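PDB 6TJU: Pol protein from Human T-cell leukemia virus type I, which probably binds DNA through this C-terminal, SH3-like integrase domain, part of the multifunctional polyprotein that also carries reverse transcriptase, ribonuclease H and integrase activities. Local coordinates for residues A[11-16]-A[39-44]; A[30-35]-A[46-51]. All coordinates share one frame; numbering follows the deposited sequence.

Contact 1: A[11-16]-A[39-44]; sequences HWYYFK and ALIPVS
Ile41 meets Phe15 with its CG2 methyl laid over one face of the phenyl ring, 3.8 Å from the centroid and 18° off the ring normal, a CH-pi contact displaced somewhat toward the rim on the CD1 and CE1 side. The two side chains slide past each other in opposite directions. Phe15 CG sits between its own backbone N and carbonyl carbon (chi1 72°), and the ring reaches on to Val43, whose CG1 is 4.0 Å from Phe15 CE2. The second branch of Ile41 serves the other aromatic: CD1 comes within 4.0 Å of Tyr13 CD2, the two side chains crossing at about a right angle. One isoleucine thus lies against both rings. The contact joins the two three-stranded antiparallel sheets that pack against each other in the SH3-like fold of this integrase C-terminal domain; strands 12-15 and 39-42 cross here at 75°, their axes 9.1 Å apart. Leu56 touches Tyr13, Phe15 and Ala39, and Ile51 lies on Ile41, so neighbouring strands add to the core. Farther out on the tyrosine, Ala39 CB approaches Tyr13 CE2 at 3.9 Å, obliquely to the ring. The Tyr13 hydroxyl, the polar end of a buried side chain, is hydrogen-bonded to Glu34 OE1.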
loop_
_atom_site.group_PDB
_atom_site.type_symbol
_atom_site.label_atom_id
_atom_site.label_comp_id
_atom_site.label_asym_id
_atom_site.label_seq_id
_atom_site.Cartn_x
_atom_site.Cartn_y
_atom_site.Cartn_z
ATOM N N HIS A 11 7.251 2.062 5.582
ATOM C CA HIS A 11 6.178 1.144 6.032
ATOM C C HIS A 11 5.650 0.308 4.850
ATOM O O HIS A 11 5.644 0.779 3.705
ATOM C CB HIS A 11 5.081 1.911 6.744
ATOM C CG HIS A 11 5.580 2.724 7.895
ATOM N ND1 HIS A 11 4.869 3.805 8.376
ATOM C CD2 HIS A 11 6.709 2.625 8.641
ATOM C CE1 HIS A 11 5.519 4.321 9.393
ATOM N NE2 HIS A 11 6.658 3.618 9.574
ATOM N N TRP A 12 5.258 -0.924 5.136
ATOM C CA TRP A 12 4.774 -1.931 4.164
ATOM C C TRP A 12 3.313 -2.222 4.444
ATOM O O TRP A 12 2.956 -2.407 5.605
ATOM C CB TRP A 12 5.579 -3.228 4.262
ATOM C CG TRP A 12 6.998 -3.043 3.873
ATOM C CD1 TRP A 12 7.913 -2.209 4.448
ATOM C CD2 TRP A 12 7.655 -3.644 2.766
ATOM N NE1 TRP A 12 9.099 -2.293 3.796
ATOM C CE2 TRP A 12 8.977 -3.160 2.755
ATOM C CE3 TRP A 12 7.260 -4.535 1.787
ATOM C CZ2 TRP A 12 9.912 -3.570 1.813
ATOM C CZ3 TRP A 12 8.185 -4.978 0.887
ATOM C CH2 TRP A 12 9.485 -4.484 0.885
ATOM N N TYR A 13 2.519 -2.344 3.382
ATOM C CA TYR A 13 1.073 -2.480 3.532
ATOM C C TYR A 13 0.488 -3.489 2.568
ATOM O O TYR A 13 0.748 -3.458 1.345
ATOM C CB TYR A 13 0.318 -1.166 3.320
ATOM C CG TYR A 13 0.699 -0.016 4.197
ATOM C CD1 TYR A 13 0.033 0.228 5.389
ATOM C CD2 TYR A 13 1.620 0.917 3.761
ATOM C CE1 TYR A 13 0.354 1.307 6.186
ATOM C CE2 TYR A 13 1.939 2.006 4.524
ATOM C CZ TYR A 13 1.310 2.208 5.747
ATOM O OH TYR A 13 1.629 3.329 6.492
ATOM N N TYR A 14 -0.398 -4.306 3.103
ATOM C CA TYR A 14 -1.498 -4.907 2.310
ATOM C C TYR A 14 -2.428 -3.767 1.875
ATOM O O TYR A 14 -2.617 -2.803 2.618
ATOM C CB TYR A 14 -2.272 -5.942 3.125
ATOM C CG TYR A 14 -1.505 -7.165 3.580
ATOM C CD1 TYR A 14 -1.340 -8.269 2.741
ATOM C CD2 TYR A 14 -0.955 -7.230 4.858
ATOM C CE1 TYR A 14 -0.698 -9.410 3.180
ATOM C CE2 TYR A 14 -0.288 -8.367 5.299
ATOM C CZ TYR A 14 -0.153 -9.462 4.455
ATOM O OH TYR A 14 0.525 -10.593 4.833
ATOM N N PHE A 15 -2.992 -3.876 0.672
ATOM C CA PHE A 15 -3.851 -2.833 0.096
ATOM C C PHE A 15 -4.984 -3.458 -0.726
ATOM O O PHE A 15 -4.827 -4.570 -1.296
ATOM C CB PHE A 15 -3.014 -1.781 -0.670
ATOM C CG PHE A 15 -2.425 -2.245 -1.977
ATOM C CD1 PHE A 15 -1.204 -2.918 -1.986
ATOM C CD2 PHE A 15 -3.080 -2.047 -3.181
ATOM C CE1 PHE A 15 -0.654 -3.382 -3.168
ATOM C CE2 PHE A 15 -2.537 -2.547 -4.363
ATOM C CZ PHE A 15 -1.329 -3.204 -4.356
ATOM N N LYS A 16 -6.113 -2.734 -0.759
ATOM C CA LYS A 16 -7.214 -2.928 -1.733
ATOM C C LYS A 16 -7.331 -1.647 -2.558
ATOM O O LYS A 16 -7.017 -0.569 -2.050
ATOM C CB LYS A 16 -8.498 -3.299 -0.984
ATOM C CG LYS A 16 -8.504 -4.723 -0.492
ATOM C CD LYS A 16 -9.776 -5.167 0.188
ATOM C CE LYS A 16 -9.661 -6.638 0.546
ATOM N NZ LYS A 16 -10.883 -7.171 1.192
ATOM N N ALA A 39 -1.452 6.387 1.915
ATOM C CA ALA A 39 -0.068 6.022 1.545
ATOM C C ALA A 39 0.023 5.888 0.030
ATOM O O ALA A 39 -0.984 5.472 -0.633
ATOM C CB ALA A 39 0.351 4.748 2.235
ATOM N N LEU A 40 1.185 6.233 -0.520
ATOM C CA LEU A 40 1.425 6.100 -1.979
ATOM C C LEU A 40 1.996 4.707 -2.248
ATOM O O LEU A 40 3.137 4.417 -1.858
ATOM C CB LEU A 40 2.351 7.207 -2.470
ATOM C CG LEU A 40 2.570 7.236 -3.972
ATOM C CD1 LEU A 40 1.283 7.507 -4.728
ATOM C CD2 LEU A 40 3.597 8.289 -4.290
ATOM N N ILE A 41 1.188 3.880 -2.885
ATOM C CA ILE A 41 1.465 2.438 -3.087
ATOM C C ILE A 41 1.707 2.190 -4.563
ATOM O O ILE A 41 0.909 2.611 -5.372
ATOM C CB ILE A 41 0.299 1.573 -2.590
ATOM C CG1 ILE A 41 -0.088 1.849 -1.126
ATOM C CG2 ILE A 41 0.664 0.127 -2.848
ATOM C CD1 ILE A 41 1.071 1.799 -0.128
ATOM N N PRO A 42 2.793 1.483 -4.952
ATOM C CA PRO A 42 2.933 0.993 -6.317
ATOM C C PRO A 42 1.827 -0.018 -6.628
ATOM O O PRO A 42 1.720 -0.963 -5.905
ATOM C CB PRO A 42 4.299 0.299 -6.341
ATOM C CG PRO A 42 5.048 0.847 -5.143
ATOM C CD PRO A 42 3.984 1.206 -4.135
ATOM N N VAL A 43 1.025 0.232 -7.664
ATOM C CA VAL A 43 -0.120 -0.636 -8.064
ATOM C C VAL A 43 0.125 -1.241 -9.457
ATOM O O VAL A 43 -0.650 -2.114 -9.850
ATOM C CB VAL A 43 -1.471 0.121 -7.969
ATOM C CG1 VAL A 43 -1.730 0.718 -6.565
ATOM C CG2 VAL A 43 -1.640 1.182 -9.062
ATOM N N SER A 44 1.165 -0.824 -10.177
ATOM C CA SER A 44 1.578 -1.405 -11.477
ATOM C C SER A 44 3.039 -1.043 -11.730
ATOM O O SER A 44 3.686 -0.373 -10.912
ATOM C CB SER A 44 0.679 -0.921 -12.608
ATOM O OG SER A 44 0.790 0.500 -12.768
#

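Contact 2: A[30-35]-A[46-51]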
loop_
_atom_site.group_PDB
_atom_site.type_symbol
_atom_site.label_atom_id
_atom_site.label_comp_id
_atom_site.label_asym_id
_atom_site.label_seq_id
_atom_site.Cartn_x
_atom_site.Cartn_y
_atom_site.Cartn_z
ATOM N N GLU A 30 5.902 -1.920 -0.226
ATOM C CA GLU A 30 6.589 -0.782 0.448
ATOM C C GLU A 30 5.986 0.547 -0.028
ATOM O O GLU A 30 5.878 0.779 -1.249
ATOM C CB GLU A 30 8.085 -0.836 0.191
ATOM C CG GLU A 30 8.878 0.233 0.922
ATOM C CD GLU A 30 10.338 0.154 0.555
ATOM O OE1 GLU A 30 10.676 -0.560 -0.400
ATOM O OE2 GLU A 30 11.110 0.792 1.209
ATOM N N ALA A 31 5.537 1.373 0.914
ATOM C CA ALA A 31 4.941 2.696 0.616
ATOM C C ALA A 31 6.064 3.607 0.122
ATOM O O ALA A 31 7.203 3.527 0.666
ATOM C CB ALA A 31 4.208 3.269 1.810
ATOM N N LEU A 32 5.781 4.374 -0.933
ATOM C CA LEU A 32 6.772 5.292 -1.534
ATOM C C LEU A 32 6.691 6.611 -0.793
ATOM O O LEU A 32 7.701 7.255 -0.670
ATOM C CB LEU A 32 6.467 5.511 -3.009
ATOM C CG LEU A 32 6.563 4.278 -3.903
ATOM C CD1 LEU A 32 6.282 4.661 -5.329
ATOM C CD2 LEU A 32 7.923 3.577 -3.801
ATOM N N GLN A 33 5.496 6.990 -0.354
ATOM C CA GLN A 33 5.322 8.122 0.563
ATOM C C GLN A 33 4.037 7.941 1.339
ATOM O O GLN A 33 3.135 7.215 0.829
ATOM C CB GLN A 33 5.264 9.431 -0.212
ATOM C CG GLN A 33 5.756 10.597 0.621
ATOM C CD GLN A 33 6.090 11.653 -0.379
ATOM O OE1 GLN A 33 5.361 12.620 -0.533
ATOM N NE2 GLN A 33 7.131 11.377 -1.146
ATOM N N GLU A 34 3.994 8.614 2.498
ATOM C CA GLU A 34 2.851 8.699 3.449
ATOM C C GLU A 34 2.369 10.159 3.594
ATOM O O GLU A 34 3.186 11.068 3.613
ATOM C CB GLU A 34 3.299 8.231 4.833
ATOM C CG GLU A 34 4.142 6.989 4.827
ATOM C CD GLU A 34 3.330 5.793 5.233
ATOM O OE1 GLU A 34 3.916 4.733 5.538
ATOM O OE2 GLU A 34 2.108 5.960 5.238
ATOM N N ALA A 35 1.066 10.366 3.736
ATOM C CA ALA A 35 0.428 11.667 3.987
ATOM C C ALA A 35 -0.716 11.422 4.948
ATOM O O ALA A 35 -0.968 10.241 5.255
ATOM C CB ALA A 35 -0.064 12.238 2.685
ATOM N N SER A 46 4.044 0.955 -13.799
ATOM C CA SER A 46 4.172 2.370 -14.239
ATOM C C SER A 46 3.295 3.330 -13.418
ATOM O O SER A 46 3.186 4.522 -13.765
ATOM C CB SER A 46 3.839 2.470 -15.691
ATOM O OG SER A 46 2.458 2.787 -15.809
ATOM N N SER A 47 2.661 2.877 -12.355
ATOM C CA SER A 47 1.710 3.756 -11.659
ATOM C C SER A 47 1.723 3.511 -10.153
ATOM O O SER A 47 2.002 2.393 -9.708
ATOM C CB SER A 47 0.351 3.618 -12.283
ATOM O OG SER A 47 -0.658 4.020 -11.378
ATOM N N ALA A 48 1.464 4.579 -9.396
ATOM C CA ALA A 48 1.206 4.518 -7.949
ATOM C C ALA A 48 -0.029 5.356 -7.595
ATOM O O ALA A 48 -0.401 6.370 -8.270
ATOM C CB ALA A 48 2.425 4.942 -7.203
ATOM N N GLN A 49 -0.671 4.922 -6.536
ATOM C CA GLN A 49 -1.983 5.437 -6.137
ATOM C C GLN A 49 -1.899 5.748 -4.648
ATOM O O GLN A 49 -1.209 5.012 -3.883
ATOM C CB GLN A 49 -3.062 4.427 -6.496
ATOM C CG GLN A 49 -4.455 5.025 -6.414
ATOM C CD GLN A 49 -5.440 4.186 -7.180
ATOM O OE1 GLN A 49 -5.056 3.250 -7.888
ATOM N NE2 GLN A 49 -6.715 4.511 -7.033
ATOM N N TRP A 50 -2.516 6.865 -4.292
ATOM C CA TRP A 50 -2.761 7.291 -2.907
ATOM C C TRP A 50 -3.942 6.475 -2.379
ATOM O O TRP A 50 -5.080 6.666 -2.852
ATOM C CB TRP A 50 -3.008 8.799 -2.870
ATOM C CG TRP A 50 -1.779 9.608 -3.100
ATOM C CD1 TRP A 50 -1.435 10.300 -4.227
ATOM C CD2 TRP A 50 -0.760 9.860 -2.134
ATOM N NE1 TRP A 50 -0.248 10.954 -4.035
ATOM C CE2 TRP A 50 0.194 10.690 -2.758
ATOM C CE3 TRP A 50 -0.568 9.460 -0.806
ATOM C CZ2 TRP A 50 1.335 11.141 -2.085
ATOM C CZ3 TRP A 50 0.568 9.891 -0.153
ATOM C CH2 TRP A 50 1.514 10.698 -0.790
ATOM N N ILE A 51 -3.645 5.522 -1.502
ATOM C CA ILE A 51 -4.649 4.594 -0.928
ATOM C C ILE A 51 -4.983 5.124 0.447
ATOM O O ILE A 51 -4.089 5.292 1.276
ATOM C CB ILE A 51 -4.171 3.136 -0.817
ATOM C CG1 ILE A 51 -3.471 2.624 -2.075
ATOM C CG2 ILE A 51 -5.353 2.264 -0.416
ATOM C CD1 ILE A 51 -4.405 2.476 -3.244
#
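Trp50 supplies the largest share of this contact, reaching across to Gln33 and Ala35 with the far rim of its six-membered ring. The closer packing is at CZ3, which lies 3.7 Å from Ala35 CB and 3.8 Å from the carbonyl O of Gln33. Both approach the indole obliquely, whereas the carbonyl carbon of Glu34 lies at the ring edge, near its plane. The adjacent CH2 touches Gln33 CB at 4.0 Å and Ala35 CB at 4.1 Å, so the two rim carbons fit against strand 33-35 through a mixture of backbone and beta-carbons. Trp50 CG is anti to its own carbonyl carbon and beside the backbone N (chi1 -73°); although the CA-CB bond does not aim at strand 33-35, the indole swings its six-membered ring over toward that strand.

The other end is looser. Leu32 offers only its CD1 methyl to Ala48 CB, at 4.3 Å, at a site where Leu32 is exposed and Ala48 partly so. Of the Gln33 side chain, CB makes the closest approach to the indole, beside the backbone O; its CG is anti to the backbone N (chi1 -152°) and the chain beyond is extended, while the residue as a whole is exposed. The contact is therefore a largely nonpolar surface patch that also takes in backbone atoms of strand 33-35, not a piece of the domain's core.

Strands 33-35 and 48-51 run in roughly the same direction, 30° apart, with their axes 8.8 Å from each other, because each runs antiparallel to strand 38-42, which lies between them in a three-stranded sheet. Leu40 of that central strand touches both Ala48 and Trp50, lying between the two ends of the contact.

How the contacts relate
From the N terminus, strand 12-15 comes first, and contact 1 closes a long loop by bringing it against 39-44. Within that loop lies 30-35, the first half of contact 2, whose partner 46-51 follows 39-44, so the contacts cross. Contact 2 closes a shorter connection of ten residues that holds strand 38-42. Contact 1 joins the two sheets of the domain, while contact 2 spans the outer strands of one sheet. Strand 38-42 is common ground: Leu40 N probably hydrogen-bonds to Gln33 O on one neighbour, and Ala39 O probably accepts from Ile51 N on the other. With centres 6 Å apart, the pair illustrates how a core and a surface patch can share one central strand.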